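Local coordinates for protein [4Fe-4S]-dependent U34-ARNt thiolase (Methanococcus maripaludis, PDB 6SCY) that probably transfers sulfur to uridine 34 of tRNA as an iron-sulfur-dependent thiolase, with a [4Fe-4S] cluster, zinc and a likely ATP site, at residues Y15-S20 / E214-L219. Residues are numbered along the deposited sequence; the frame is centred on the assembly and turned at random.
Sequences YHQKHS and EDEVLL. With SO4 (sulfate ion), chain S.
Tyr15 holds CG anti to its backbone N (chi1 169°), and its CB points toward helix 214-223; Glu216 holds CG anti to its carbonyl carbon (chi1 -81°) and runs on extended, crossing Tyr15 at about a right angle. Glu216 CG lies obliquely to the ring, 3.7 Å from Tyr15 CZ, and the carboxylate continues past the phenol, bringing OE2 to 3.1 Å from Tyr15 OH. Glu216 OE2 also lies 3.3 Å from Gln17 NE2, whose amide is turned almost parallel to the carboxylate (6° between planes). His19 presents the edge of its ring, nearly coplanar with the carboxylate, NE2 standing 3.8 Å from Glu216 OE2. In Gln17, at the centre of an inverse gamma turn, the amide oxygen OE1 accepts a hydrogen bond from Ser20 OG (2.8 Å), the donor tilted from the carbonyl plane. One turn further along the helix, Leu219 CD2 packs obliquely against the root of the tyrosine, 3.6 Å from Tyr15 CB, while Phe29 of helix 26-41 touches Tyr15, Glu216 and Leu219. A sulfate, probably from the crystallisation liquor, accepts a nearly straight hydrogen bond from His16 N to its O2 (2.8 Å). The contact joins the two-stranded hairpin of the N-terminal LIM-type zinc domain, whose metal is held by Cys6, Cys9, Cys25 and Cys28, to a helix of the PP-loop domain characteristic of TtuA-like tRNA thiolases.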
loop_
_atom_site.group_PDB
_atom_site.type_symbol
_atom_site.label_atom_id
_atom_site.label_comp_id
_atom_site.label_asym_id
_atom_site.label_seq_id
_atom_site.Cartn_x
_atom_site.Cartn_y
_atom_site.Cartn_z
ATOM N N TYR A 15 -16.209 12.815 -23.697
ATOM C CA TYR A 15 -15.382 12.423 -22.568
ATOM C C TYR A 15 -14.068 11.837 -23.015
ATOM O O TYR A 15 -14.037 10.961 -23.878
ATOM C CB TYR A 15 -16.151 11.444 -21.656
ATOM C CG TYR A 15 -15.321 10.750 -20.589
ATOM C CD1 TYR A 15 -14.807 11.457 -19.505
ATOM C CD2 TYR A 15 -15.084 9.379 -20.643
ATOM C CE1 TYR A 15 -14.048 10.822 -18.520
ATOM C CE2 TYR A 15 -14.347 8.730 -19.653
ATOM C CZ TYR A 15 -13.821 9.456 -18.598
ATOM O OH TYR A 15 -13.063 8.823 -17.642
ATOM N N HIS A 16 -12.979 12.330 -22.422
ATOM C CA HIS A 16 -11.635 11.838 -22.668
ATOM C C HIS A 16 -11.199 11.073 -21.425
ATOM O O HIS A 16 -10.947 11.677 -20.380
ATOM C CB HIS A 16 -10.665 12.986 -22.999
ATOM C CG HIS A 16 -9.227 12.581 -22.965
ATOM N ND1 HIS A 16 -8.709 11.681 -23.882
ATOM C CD2 HIS A 16 -8.252 12.935 -22.097
ATOM C CE1 HIS A 16 -7.436 11.532 -23.555
ATOM N NE2 HIS A 16 -7.115 12.264 -22.486
ATOM N N GLN A 17 -11.167 9.734 -21.535
ATOM C CA GLN A 17 -10.775 8.823 -20.462
ATOM C C GLN A 17 -9.271 8.926 -20.293
ATOM O O GLN A 17 -8.524 8.175 -20.919
ATOM C CB GLN A 17 -11.219 7.382 -20.785
ATOM C CG GLN A 17 -11.414 6.513 -19.556
ATOM C CD GLN A 17 -11.950 5.152 -19.906
ATOM O OE1 GLN A 17 -11.219 4.260 -20.342
ATOM N NE2 GLN A 17 -13.240 4.969 -19.716
ATOM N N LYS A 18 -8.837 9.897 -19.462
ATOM C CA LYS A 18 -7.442 10.235 -19.178
ATOM C C LYS A 18 -6.549 9.033 -18.847
ATOM O O LYS A 18 -5.365 9.079 -19.189
ATOM C CB LYS A 18 -7.351 11.309 -18.084
ATOM C CG LYS A 18 -7.054 12.696 -18.650
ATOM C CD LYS A 18 -6.971 13.781 -17.575
ATOM C CE LYS A 18 -6.183 14.994 -18.030
ATOM N NZ LYS A 18 -6.901 15.792 -19.064
ATOM N N HIS A 19 -7.107 7.949 -18.256
ATOM C CA HIS A 19 -6.299 6.779 -17.929
ATOM C C HIS A 19 -5.972 5.908 -19.153
ATOM O O HIS A 19 -4.818 5.495 -19.292
ATOM C CB HIS A 19 -6.869 5.955 -16.768
ATOM C CG HIS A 19 -8.176 5.281 -17.019
ATOM N ND1 HIS A 19 -8.240 4.043 -17.630
ATOM C CD2 HIS A 19 -9.423 5.644 -16.634
ATOM C CE1 HIS A 19 -9.523 3.714 -17.643
ATOM N NE2 HIS A 19 -10.271 4.643 -17.043
ATOM N N SER A 20 -6.950 5.663 -20.047
ATOM C CA SER A 20 -6.753 4.865 -21.269
ATOM C C SER A 20 -6.251 5.684 -22.476
ATOM O O SER A 20 -5.645 5.118 -23.391
ATOM C CB SER A 20 -8.037 4.131 -21.646
ATOM O OG SER A 20 -9.079 5.037 -21.967
ATOM N N GLU A 214 -15.012 8.014 -9.799
ATOM C CA GLU A 214 -16.004 8.992 -9.332
ATOM C C GLU A 214 -16.450 9.959 -10.434
ATOM O O GLU A 214 -17.641 10.250 -10.534
ATOM C CB GLU A 214 -15.484 9.757 -8.105
ATOM C CG GLU A 214 -16.591 10.327 -7.239
ATOM C CD GLU A 214 -16.162 11.348 -6.198
ATOM O OE1 GLU A 214 -15.260 11.036 -5.386
ATOM O OE2 GLU A 214 -16.743 12.458 -6.185
ATOM N N ASP A 215 -15.491 10.408 -11.274
ATOM C CA ASP A 215 -15.691 11.339 -12.387
ATOM C C ASP A 215 -16.604 10.746 -13.441
ATOM O O ASP A 215 -17.429 11.472 -13.991
ATOM C CB ASP A 215 -14.347 11.730 -13.014
ATOM C CG ASP A 215 -13.299 12.125 -11.997
ATOM O OD1 ASP A 215 -13.131 13.346 -11.762
ATOM O OD2 ASP A 215 -12.650 11.207 -11.417
ATOM N N GLU A 216 -16.462 9.434 -13.718
ATOM C CA GLU A 216 -17.296 8.705 -14.676
ATOM C C GLU A 216 -18.697 8.537 -14.102
ATOM O O GLU A 216 -19.663 8.771 -14.812
ATOM C CB GLU A 216 -16.685 7.342 -15.015
ATOM C CG GLU A 216 -15.578 7.392 -16.048
ATOM C CD GLU A 216 -15.031 6.051 -16.499
ATOM O OE1 GLU A 216 -15.824 5.104 -16.718
ATOM O OE2 GLU A 216 -13.790 5.955 -16.634
ATOM N N VAL A 217 -18.801 8.182 -12.802
ATOM C CA VAL A 217 -20.068 8.025 -12.070
ATOM C C VAL A 217 -20.833 9.356 -12.109
ATOM O O VAL A 217 -22.027 9.368 -12.400
ATOM C CB VAL A 217 -19.846 7.509 -10.614
ATOM C CG1 VAL A 217 -21.069 7.747 -9.742
ATOM C CG2 VAL A 217 -19.471 6.031 -10.598
ATOM N N LEU A 218 -20.124 10.469 -11.856
ATOM C CA LEU A 218 -20.666 11.826 -11.873
ATOM C C LEU A 218 -21.116 12.233 -13.280
ATOM O O LEU A 218 -22.194 12.807 -13.422
ATOM C CB LEU A 218 -19.620 12.813 -11.328
ATOM C CG LEU A 218 -20.045 14.270 -11.248
ATOM C CD1 LEU A 218 -20.920 14.522 -10.038
ATOM C CD2 LEU A 218 -18.842 15.177 -11.230
ATOM N N LEU A 219 -20.288 11.935 -14.311
ATOM C CA LEU A 219 -20.578 12.233 -15.718
ATOM C C LEU A 219 -21.815 11.460 -16.167
ATOM O O LEU A 219 -22.666 12.034 -16.840
ATOM C CB LEU A 219 -19.365 11.909 -16.610
ATOM C CG LEU A 219 -19.453 12.312 -18.087
ATOM C CD1 LEU A 219 -19.187 13.808 -18.289
ATOM C CD2 LEU A 219 -18.468 11.531 -18.907
HETATM S S SO4 S . -11.894 14.789 -19.488
HETATM O O1 SO4 S . -12.079 16.199 -19.149
HETATM O O2 SO4 S . -12.850 14.408 -20.527
HETATM O O3 SO4 S . -12.111 13.963 -18.301
HETATM O O4 SO4 S . -10.530 14.590 -19.976
#